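Local coordinates for protein KauB (Pseudomonas aeruginosa PAO1, PDB 6B4R) that probably oxidises a broad range of aldehydes, aminoaldehydes among them, to the corresponding carboxylic acids with NAD(P)+ as electron acceptor, at residues C39-D44 / E105-G110; W167-L172 / A295-E300; P273-A278 / I410-A415. One frame throughout, in Å; residues are numbered along the deposited sequence.

Contact 1: C39-D44 / E105-G110. With K (potassium ion), chain G.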
loop_
_atom_site.group_PDB
_atom_site.type_symbol
_atom_site.label_atom_id
_atom_site.label_comp_id
_atom_site.label_asym_id
_atom_site.label_seq_id
_atom_site.Cartn_x
_atom_site.Cartn_y
_atom_site.Cartn_z
ATOM N N CYS A 39 18.116 -11.097 42.682
ATOM C CA CYS A 39 17.080 -11.667 41.837
ATOM C C CYS A 39 16.552 -12.944 42.481
ATOM O O CYS A 39 17.258 -13.947 42.553
ATOM C CB CYS A 39 17.642 -11.964 40.445
ATOM S SG CYS A 39 16.407 -12.411 39.208
ATOM N N LEU A 40 15.312 -12.902 42.962
ATOM C CA LEU A 40 14.715 -14.053 43.633
ATOM C C LEU A 40 13.650 -14.718 42.765
ATOM O O LEU A 40 13.130 -14.112 41.830
ATOM C CB LEU A 40 14.120 -13.645 44.980
ATOM C CG LEU A 40 15.075 -12.947 45.955
ATOM C CD1 LEU A 40 14.395 -12.721 47.292
ATOM C CD2 LEU A 40 16.356 -13.748 46.128
ATOM N N SER A 41 13.326 -15.965 43.085
ATOM C CA SER A 41 12.372 -16.731 42.295
ATOM C C SER A 41 11.052 -16.907 43.030
ATOM O O SER A 41 11.035 -17.276 44.197
ATOM C CB SER A 41 12.948 -18.106 41.955
ATOM O OG SER A 41 11.988 -18.906 41.286
ATOM N N PRO A 42 9.933 -16.654 42.339
ATOM C CA PRO A 42 8.614 -16.876 42.939
ATOM C C PRO A 42 8.240 -18.358 42.979
ATOM O O PRO A 42 7.188 -18.707 43.516
ATOM C CB PRO A 42 7.679 -16.118 42.001
ATOM C CG PRO A 42 8.369 -16.148 40.687
ATOM C CD PRO A 42 9.839 -16.085 40.984
ATOM N N VAL A 43 9.092 -19.211 42.418
ATOM C CA VAL A 43 8.879 -20.655 42.463
ATOM C C VAL A 43 8.935 -21.169 43.900
ATOM O O VAL A 43 8.053 -21.912 44.339
ATOM C CB VAL A 43 9.927 -21.410 41.616
ATOM C CG1 VAL A 43 9.830 -22.912 41.855
ATOM C CG2 VAL A 43 9.755 -21.084 40.141
ATOM N N ASP A 44 9.970 -20.767 44.632
ATOM C CA ASP A 44 10.142 -21.213 46.011
ATOM C C ASP A 44 10.874 -20.195 46.889
ATOM O O ASP A 44 11.183 -20.474 48.047
ATOM C CB ASP A 44 10.855 -22.571 46.060
ATOM C CG ASP A 44 12.130 -22.596 45.237
ATOM O OD1 ASP A 44 12.566 -21.522 44.776
ATOM O OD2 ASP A 44 12.701 -23.692 45.054
ATOM N N GLU A 105 13.236 -17.861 32.142
ATOM C CA GLU A 105 11.919 -17.236 32.250
ATOM C C GLU A 105 11.157 -17.727 33.477
ATOM O O GLU A 105 10.734 -16.934 34.321
ATOM C CB GLU A 105 11.092 -17.529 30.997
ATOM C CG GLU A 105 11.376 -16.608 29.828
ATOM C CD GLU A 105 10.812 -15.221 30.045
ATOM O OE1 GLU A 105 9.841 -15.100 30.818
ATOM O OE2 GLU A 105 11.336 -14.258 29.445
ATOM N N THR A 106 10.986 -19.043 33.556
ATOM C CA THR A 106 10.236 -19.696 34.625
ATOM C C THR A 106 10.784 -19.395 36.019
ATOM O O THR A 106 10.030 -19.064 36.936
ATOM C CB THR A 106 10.218 -21.218 34.411
ATOM O OG1 THR A 106 9.411 -21.525 33.268
ATOM C CG2 THR A 106 9.658 -21.930 35.629
ATOM N N LEU A 107 12.098 -19.517 36.177
ATOM C CA LEU A 107 12.739 -19.219 37.452
ATOM C C LEU A 107 12.581 -17.746 37.819
ATOM O O LEU A 107 12.375 -17.407 38.982
ATOM C CB LEU A 107 14.223 -19.599 37.408
ATOM C CG LEU A 107 14.533 -21.093 37.317
ATOM C CD1 LEU A 107 16.033 -21.332 37.233
ATOM C CD2 LEU A 107 13.934 -21.834 38.502
ATOM N N ASP A 108 12.663 -16.875 36.819
ATOM C CA ASP A 108 12.610 -15.437 37.049
ATOM C C ASP A 108 11.240 -14.948 37.529
ATOM O O ASP A 108 11.131 -14.352 38.599
ATOM C CB ASP A 108 13.010 -14.683 35.781
ATOM C CG ASP A 108 13.834 -13.449 36.072
ATOM O OD1 ASP A 108 13.802 -12.967 37.222
ATOM O OD2 ASP A 108 14.509 -12.953 35.144
ATOM N N MET A 109 10.197 -15.201 36.743
ATOM C CA MET A 109 8.890 -14.609 37.029
ATOM C C MET A 109 7.759 -15.609 37.302
ATOM O O MET A 109 6.634 -15.208 37.593
ATOM C CB MET A 109 8.496 -13.594 35.943
ATOM C CG MET A 109 8.686 -14.077 34.511
ATOM S SD MET A 109 7.429 -15.271 34.025
ATOM C CE MET A 109 5.935 -14.311 34.279
ATOM N N GLY A 110 8.055 -16.902 37.205
ATOM C CA GLY A 110 7.166 -17.924 37.734
ATOM C C GLY A 110 6.171 -18.619 36.817
ATOM O O GLY A 110 5.397 -19.459 37.280
HETATM K K K G . 12.680 -12.416 39.753
HETATM O O HOH W 1 14.170 -10.003 40.253
#
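L40 and D108 meet across a potassium ion that both segments grip with oxygen atoms. The backbone O of L40 lies 2.7 Å from the metal. D108 binds twice, through its backbone O at 2.7 Å and through the carboxylate OD1 at 2.8 Å, clasping the ion from main chain and side chain. A water molecule 2.9 Å from the potassium and the backbone O of K195 complete the ligands seen. The CB of D108 leaves the backbone away from the other segment, but chi1 of -142° brings OD1 round to the metal. The second carboxylate oxygen, OD2, accepts a hydrogen bond from the backbone N of L198 and so fixes the rotation of the group, while C39 SG sits 3.3 Å from D108 OD1.

Beyond the ion, S41 ties the chain leaving strand 36-40 to the end of helix 98-109. Anti to its backbone N (chi1 175°), S41 OG donates to L107 O at 2.8 Å, in the carbonyl plane and on a lone pair. S41 OG also accepts from V43 N at 3.1 Å, closing an ST turn. The P42 ring lies alongside the helix end, its CD 3.2 Å from D108 O and its CG against the backbone at G110, the first residue past the helix, with positive phi.

Three carbonyl oxygens, one carboxylate oxygen and a water make a hard, oxygen-only site suited to an alkali cation. Lying at a helix C-terminus, where carbonyl groups point outward, the cation probably offsets the negative end of the helix dipole and part of the D108 charge.

Contact 2: W167-L172 / A295-E300. With TOE (2-[2-(2-methoxy-ethoxy)-ethoxy]-ethoxyl), chain H.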
loop_
_atom_site.group_PDB
_atom_site.type_symbol
_atom_site.label_atom_id
_atom_site.label_comp_id
_atom_site.label_asym_id
_atom_site.label_seq_id
_atom_site.Cartn_x
_atom_site.Cartn_y
_atom_site.Cartn_z
ATOM N N TRP A 167 7.273 -7.533 32.984
ATOM C CA TRP A 167 7.756 -8.779 33.562
ATOM C C TRP A 167 6.866 -9.980 33.260
ATOM O O TRP A 167 7.243 -11.119 33.541
ATOM C CB TRP A 167 7.923 -8.631 35.077
ATOM C CG TRP A 167 6.728 -8.041 35.773
ATOM C CD1 TRP A 167 6.590 -6.757 36.212
ATOM C CD2 TRP A 167 5.509 -8.716 36.115
ATOM N NE1 TRP A 167 5.362 -6.588 36.806
ATOM C CE2 TRP A 167 4.680 -7.775 36.760
ATOM C CE3 TRP A 167 5.038 -10.020 35.942
ATOM C CZ2 TRP A 167 3.407 -8.098 37.226
ATOM C CZ3 TRP A 167 3.774 -10.338 36.404
ATOM C CH2 TRP A 167 2.974 -9.382 37.040
ATOM N N ASN A 168 5.687 -9.731 32.699
ATOM C CA ASN A 168 4.741 -10.811 32.442
ATOM C C ASN A 168 5.098 -11.637 31.206
ATOM O O ASN A 168 4.847 -12.842 31.163
ATOM C CB ASN A 168 3.312 -10.275 32.352
ATOM C CG ASN A 168 3.112 -9.345 31.180
ATOM O OD1 ASN A 168 4.043 -8.673 30.742
ATOM N ND2 ASN A 168 1.890 -9.302 30.663
ATOM N N PHE A 169 5.678 -10.982 30.205
ATOM C CA PHE A 169 6.231 -11.669 29.040
ATOM C C PHE A 169 7.594 -11.079 28.681
ATOM O O PHE A 169 7.748 -10.480 27.619
ATOM C CB PHE A 169 5.289 -11.557 27.837
ATOM C CG PHE A 169 3.993 -12.306 28.000
ATOM C CD1 PHE A 169 3.905 -13.649 27.669
ATOM C CD2 PHE A 169 2.859 -11.663 28.474
ATOM C CE1 PHE A 169 2.711 -14.342 27.815
ATOM C CE2 PHE A 169 1.661 -12.351 28.623
ATOM C CZ PHE A 169 1.588 -13.692 28.292
ATOM N N PRO A 170 8.592 -11.265 29.560
ATOM C CA PRO A 170 9.900 -10.601 29.461
ATOM C C PRO A 170 10.589 -10.785 28.111
ATOM O O PRO A 170 11.011 -9.796 27.512
ATOM C CB PRO A 170 10.722 -11.275 30.565
ATOM C CG PRO A 170 9.712 -11.802 31.525
ATOM C CD PRO A 170 8.547 -12.218 30.681
ATOM N N LEU A 171 10.703 -12.023 27.642
ATOM C CA LEU A 171 11.384 -12.288 26.378
ATOM C C LEU A 171 10.534 -11.905 25.167
ATOM O O LEU A 171 11.025 -11.268 24.235
ATOM C CB LEU A 171 11.816 -13.755 26.287
ATOM C CG LEU A 171 12.591 -14.166 25.032
ATOM C CD1 LEU A 171 13.854 -13.333 24.874
ATOM C CD2 LEU A 171 12.930 -15.647 25.072
ATOM N N LEU A 172 9.261 -12.288 25.189
ATOM C CA LEU A 172 8.358 -12.024 24.070
ATOM C C LEU A 172 8.145 -10.530 23.819
ATOM O O LEU A 172 8.215 -10.074 22.676
ATOM C CB LEU A 172 7.008 -12.715 24.289
ATOM C CG LEU A 172 6.007 -12.554 23.142
ATOM C CD1 LEU A 172 6.586 -13.115 21.850
ATOM C CD2 LEU A 172 4.677 -13.214 23.468
ATOM N N ALA A 295 -7.075 -17.563 33.293
ATOM C CA ALA A 295 -6.159 -18.433 34.022
ATOM C C ALA A 295 -4.784 -18.504 33.366
ATOM O O ALA A 295 -3.784 -18.765 34.038
ATOM C CB ALA A 295 -6.752 -19.830 34.172
ATOM N N PHE A 296 -4.739 -18.270 32.057
ATOM C CA PHE A 296 -3.486 -18.335 31.311
ATOM C C PHE A 296 -2.484 -17.295 31.799
ATOM O O PHE A 296 -2.813 -16.116 31.939
ATOM C CB PHE A 296 -3.731 -18.170 29.811
ATOM C CG PHE A 296 -2.472 -18.130 28.997
ATOM C CD1 PHE A 296 -1.725 -19.280 28.798
ATOM C CD2 PHE A 296 -2.033 -16.944 28.430
ATOM C CE1 PHE A 296 -0.561 -19.249 28.053
ATOM C CE2 PHE A 296 -0.868 -16.905 27.682
ATOM C CZ PHE A 296 -0.132 -18.060 27.493
ATOM N N ASN A 297 -1.258 -17.753 32.043
ATOM C CA ASN A 297 -0.196 -16.931 32.620
ATOM C C ASN A 297 -0.625 -16.247 33.918
ATOM O O ASN A 297 -0.313 -15.077 34.151
ATOM C CB ASN A 297 0.330 -15.906 31.612
ATOM C CG ASN A 297 1.714 -15.398 31.971
ATOM O OD1 ASN A 297 2.505 -16.111 32.587
ATOM N ND2 ASN A 297 2.011 -14.160 31.591
ATOM N N GLN A 298 -1.353 -16.991 34.748
ATOM C CA GLN A 298 -1.769 -16.528 36.071
ATOM C C GLN A 298 -2.577 -15.230 36.013
ATOM O O GLN A 298 -2.551 -14.430 36.947
ATOM C CB GLN A 298 -0.556 -16.363 37.000
ATOM C CG GLN A 298 0.286 -17.624 37.172
ATOM C CD GLN A 298 1.242 -17.864 36.010
ATOM O OE1 GLN A 298 1.287 -18.958 35.446
ATOM N NE2 GLN A 298 2.007 -16.838 35.646
ATOM N N GLY A 299 -3.279 -15.018 34.902
ATOM C CA GLY A 299 -4.074 -13.817 34.716
ATOM C C GLY A 299 -3.236 -12.561 34.552
ATOM O O GLY A 299 -3.768 -11.456 34.433
ATOM N N GLU A 300 -1.919 -12.735 34.546
ATOM C CA GLU A 300 -0.989 -11.626 34.396
ATOM C C GLU A 300 -0.794 -11.324 32.916
ATOM O O GLU A 300 0.325 -11.311 32.406
ATOM C CB GLU A 300 0.345 -11.960 35.064
ATOM C CG GLU A 300 0.230 -12.188 36.566
ATOM C CD GLU A 300 1.502 -12.743 37.177
ATOM O OE1 GLU A 300 2.237 -13.467 36.470
ATOM O OE2 GLU A 300 1.768 -12.453 38.363
HETATM O "O2'" TOE H . 1.028 -8.313 27.961
HETATM C "CA'" TOE H . 0.796 -7.966 26.591
HETATM C "CB'" TOE H . -0.446 -8.692 26.090
HETATM O "OC'" TOE H . -0.071 -9.843 25.335
HETATM C "CD'" TOE H . -1.214 -10.487 24.776
HETATM C "CE'" TOE H . -0.826 -11.213 23.492
HETATM O "OF'" TOE H . -0.088 -12.394 23.799
HETATM C "CG'" TOE H . 0.287 -13.091 22.613
HETATM C "CH'" TOE H . 0.780 -14.487 22.976
HETATM O "OI'" TOE H . -0.267 -15.192 23.641
HETATM C "CK'" TOE H . 0.016 -16.584 23.759
#
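The active-site pocket is walled by N168 and F169, on the turn leading into helix 170-183, against N297 and E300 of the loop after helix 283-295. A chi1 of 64° turns ND2 of N168 into the pocket, where it gives its two N-H groups chiefly to two acceptors. N168 ND2 lies 3.1 Å from E300 O, through the N-H on the CB side and in its amide plane, and 3.0 Å from O2' of the bound glycol ether. N297 returns a bond from ND2 to N168 O, 3.2 Å long, approaching from above the carbonyl plane, and K111 NZ donates to the same oxygen. N297 ND2 also lies over one face of the F169 ring, 3.3 Å above its plane and offset toward the rim. F169 CZ meets F296 CE2 at 4.1 Å. The W167 ring presents its edge to the E300 carboxylate, CZ3 to CD 3.4 Å, with the two planes 73° apart; V345 N holds E300 OE2. A weak hydrogen bond from N168 ND2 to the oxidised cysteine at position 302 shares one of its N-H groups, and an asparagine amide held beside the probable nucleophile is consistent with the oxyanion hole of aldehyde dehydrogenases.

Contact 3: P273-A278 / I410-A415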
loop_
_atom_site.group_PDB
_atom_site.type_symbol
_atom_site.label_atom_id
_atom_site.label_comp_id
_atom_site.label_asym_id
_atom_site.label_seq_id
_atom_site.Cartn_x
_atom_site.Cartn_y
_atom_site.Cartn_z
ATOM N N PRO A 273 -13.238 -6.934 27.896
ATOM C CA PRO A 273 -14.532 -7.607 28.026
ATOM C C PRO A 273 -14.651 -8.817 27.101
ATOM O O PRO A 273 -14.383 -8.722 25.902
ATOM C CB PRO A 273 -15.524 -6.521 27.606
ATOM C CG PRO A 273 -14.770 -5.712 26.601
ATOM C CD PRO A 273 -13.319 -5.738 27.037
ATOM N N ASN A 274 -15.048 -9.950 27.667
ATOM C CA ASN A 274 -15.301 -11.153 26.887
ATOM C C ASN A 274 -16.811 -11.365 26.756
ATOM O O ASN A 274 -17.459 -11.834 27.689
ATOM C CB ASN A 274 -14.631 -12.358 27.553
ATOM C CG ASN A 274 -14.601 -13.584 26.662
ATOM O OD1 ASN A 274 -15.022 -13.540 25.505
ATOM N ND2 ASN A 274 -14.093 -14.688 27.196
ATOM N N ILE A 275 -17.363 -11.008 25.598
ATOM C CA ILE A 275 -18.812 -10.970 25.401
ATOM C C ILE A 275 -19.371 -12.238 24.758
ATOM O O ILE A 275 -19.060 -12.556 23.610
ATOM C CB ILE A 275 -19.224 -9.759 24.539
ATOM C CG1 ILE A 275 -18.646 -8.467 25.122
ATOM C CG2 ILE A 275 -20.742 -9.675 24.415
ATOM C CD1 ILE A 275 -18.857 -7.253 24.241
ATOM N N VAL A 276 -20.212 -12.951 25.502
ATOM C CA VAL A 276 -20.795 -14.199 25.021
ATOM C C VAL A 276 -22.303 -14.080 24.811
ATOM O O VAL A 276 -23.061 -13.924 25.767
ATOM C CB VAL A 276 -20.526 -15.359 25.996
ATOM C CG1 VAL A 276 -21.121 -16.652 25.456
ATOM C CG2 VAL A 276 -19.034 -15.511 26.244
ATOM N N PHE A 277 -22.728 -14.163 23.555
ATOM C CA PHE A 277 -24.144 -14.094 23.220
ATOM C C PHE A 277 -24.803 -15.468 23.292
ATOM O O PHE A 277 -24.127 -16.499 23.277
ATOM C CB PHE A 277 -24.341 -13.485 21.827
ATOM C CG PHE A 277 -24.129 -11.997 21.779
ATOM C CD1 PHE A 277 -25.161 -11.125 22.093
ATOM C CD2 PHE A 277 -22.900 -11.467 21.417
ATOM C CE1 PHE A 277 -24.970 -9.755 22.050
ATOM C CE2 PHE A 277 -22.702 -10.097 21.372
ATOM C CZ PHE A 277 -23.739 -9.240 21.689
ATOM N N ALA A 278 -26.130 -15.472 23.369
ATOM C CA ALA A 278 -26.895 -16.711 23.445
ATOM C C ALA A 278 -26.678 -17.584 22.212
ATOM O O ALA A 278 -26.662 -18.811 22.308
ATOM C CB ALA A 278 -28.377 -16.405 23.623
ATOM N N ILE A 410 -20.376 -10.445 34.444
ATOM C CA ILE A 410 -21.335 -9.354 34.325
ATOM C C ILE A 410 -22.424 -9.711 33.319
ATOM O O ILE A 410 -22.135 -10.185 32.220
ATOM C CB ILE A 410 -20.639 -8.045 33.902
ATOM C CG1 ILE A 410 -19.469 -7.738 34.843
ATOM C CG2 ILE A 410 -21.632 -6.891 33.877
ATOM C CD1 ILE A 410 -18.582 -6.607 34.380
ATOM N N GLU A 411 -23.674 -9.485 33.703
ATOM C CA GLU A 411 -24.809 -9.828 32.857
ATOM C C GLU A 411 -25.269 -8.638 32.029
ATOM O O GLU A 411 -25.213 -7.492 32.482
ATOM C CB GLU A 411 -25.972 -10.335 33.712
ATOM C CG GLU A 411 -25.647 -11.566 34.540
ATOM C CD GLU A 411 -26.794 -11.977 35.442
ATOM O OE1 GLU A 411 -27.873 -11.355 35.351
ATOM O OE2 GLU A 411 -26.616 -12.918 36.245
ATOM N N PHE A 412 -25.716 -8.915 30.808
ATOM C CA PHE A 412 -26.331 -7.896 29.965
ATOM C C PHE A 412 -27.612 -8.430 29.333
ATOM O O PHE A 412 -27.759 -9.636 29.142
ATOM C CB PHE A 412 -25.356 -7.383 28.896
ATOM C CG PHE A 412 -24.926 -8.427 27.898
ATOM C CD1 PHE A 412 -23.732 -9.109 28.059
ATOM C CD2 PHE A 412 -25.707 -8.709 26.785
ATOM C CE1 PHE A 412 -23.329 -10.060 27.137
ATOM C CE2 PHE A 412 -25.312 -9.659 25.864
ATOM C CZ PHE A 412 -24.121 -10.336 26.038
ATOM N N GLU A 413 -28.536 -7.532 29.013
ATOM C CA GLU A 413 -29.820 -7.933 28.452
ATOM C C GLU A 413 -29.721 -8.216 26.954
ATOM O O GLU A 413 -30.183 -9.253 26.481
ATOM C CB GLU A 413 -30.888 -6.870 28.723
ATOM C CG GLU A 413 -32.279 -7.259 28.243
ATOM C CD GLU A 413 -32.824 -8.485 28.957
ATOM O OE1 GLU A 413 -32.520 -8.666 30.157
ATOM O OE2 GLU A 413 -33.554 -9.271 28.315
ATOM N N ASP A 414 -29.114 -7.291 26.216
ATOM C CA ASP A 414 -28.983 -7.428 24.768
ATOM C C ASP A 414 -27.663 -6.857 24.250
ATOM O O ASP A 414 -26.815 -6.416 25.027
ATOM C CB ASP A 414 -30.163 -6.762 24.056
ATOM C CG ASP A 414 -30.418 -5.344 24.542
ATOM O OD1 ASP A 414 -29.468 -4.685 25.011
ATOM O OD2 ASP A 414 -31.575 -4.884 24.454
ATOM N N ALA A 415 -27.506 -6.860 22.930
ATOM C CA ALA A 415 -26.281 -6.394 22.289
ATOM C C ALA A 415 -25.987 -4.928 22.583
ATOM O O ALA A 415 -24.830 -4.540 22.733
ATOM C CB ALA A 415 -26.348 -6.630 20.785
#
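F412 takes the position with CG between its backbone N and carbonyl carbon (chi1 64°), while F277 sets CG anti to its carbonyl carbon (chi1 -75°), and these torsions make the two side chains cross at about a right angle. The edge of F412 is directed at one face of F277 in a T-shaped stack, with ring centroids 5.4 Å apart and planes at 68°. The closest carbons of the pair, F277 CE1 and F412 CE2, are 3.8 Å from each other. Strands 273-276 and 406-412 belong to one mixed sheet of the aldehyde dehydrogenase fold, where both run parallel to strand 307-311 lying between them. The aromatic pair therefore reaches across that middle strand, and both rings touch E311 on it. From strand 273-276, just before F277, I275 adds its CG2 methyl, 3.8 Å from F412 CE1. At the rim of the F277 ring, near its plane, stands A415, whose CB is 3.6 Å from F277 CE1. A415 opens helix 415-423, which D414 caps by accepting from E417 N through OD1. The next turns of that helix continue the apolar surface, with A418 against F412 and A422 against I275.

In the fold
Contacts 1 and 2 are neighbours, their centres 12 Å apart, and they touch: E105 and M109 of helix 98-109 pack against P170 and the backbone of W167 and N168, so the potassium site backs onto the wall of the active site. Contact 3 lies toward the periphery, its centre 37 Å from that of contact 1 and 26 Å from that of contact 2. Along the chain contact 1 closes before the others open, whereas contacts 2 and 3 interleave. Helix 283-295 follows strand 273-276, so the 295-300 segment of contact 2 comes from the chain that runs on from the sheet of contact 3, while segment 167-172 follows strand 149-164 of the second large sheet.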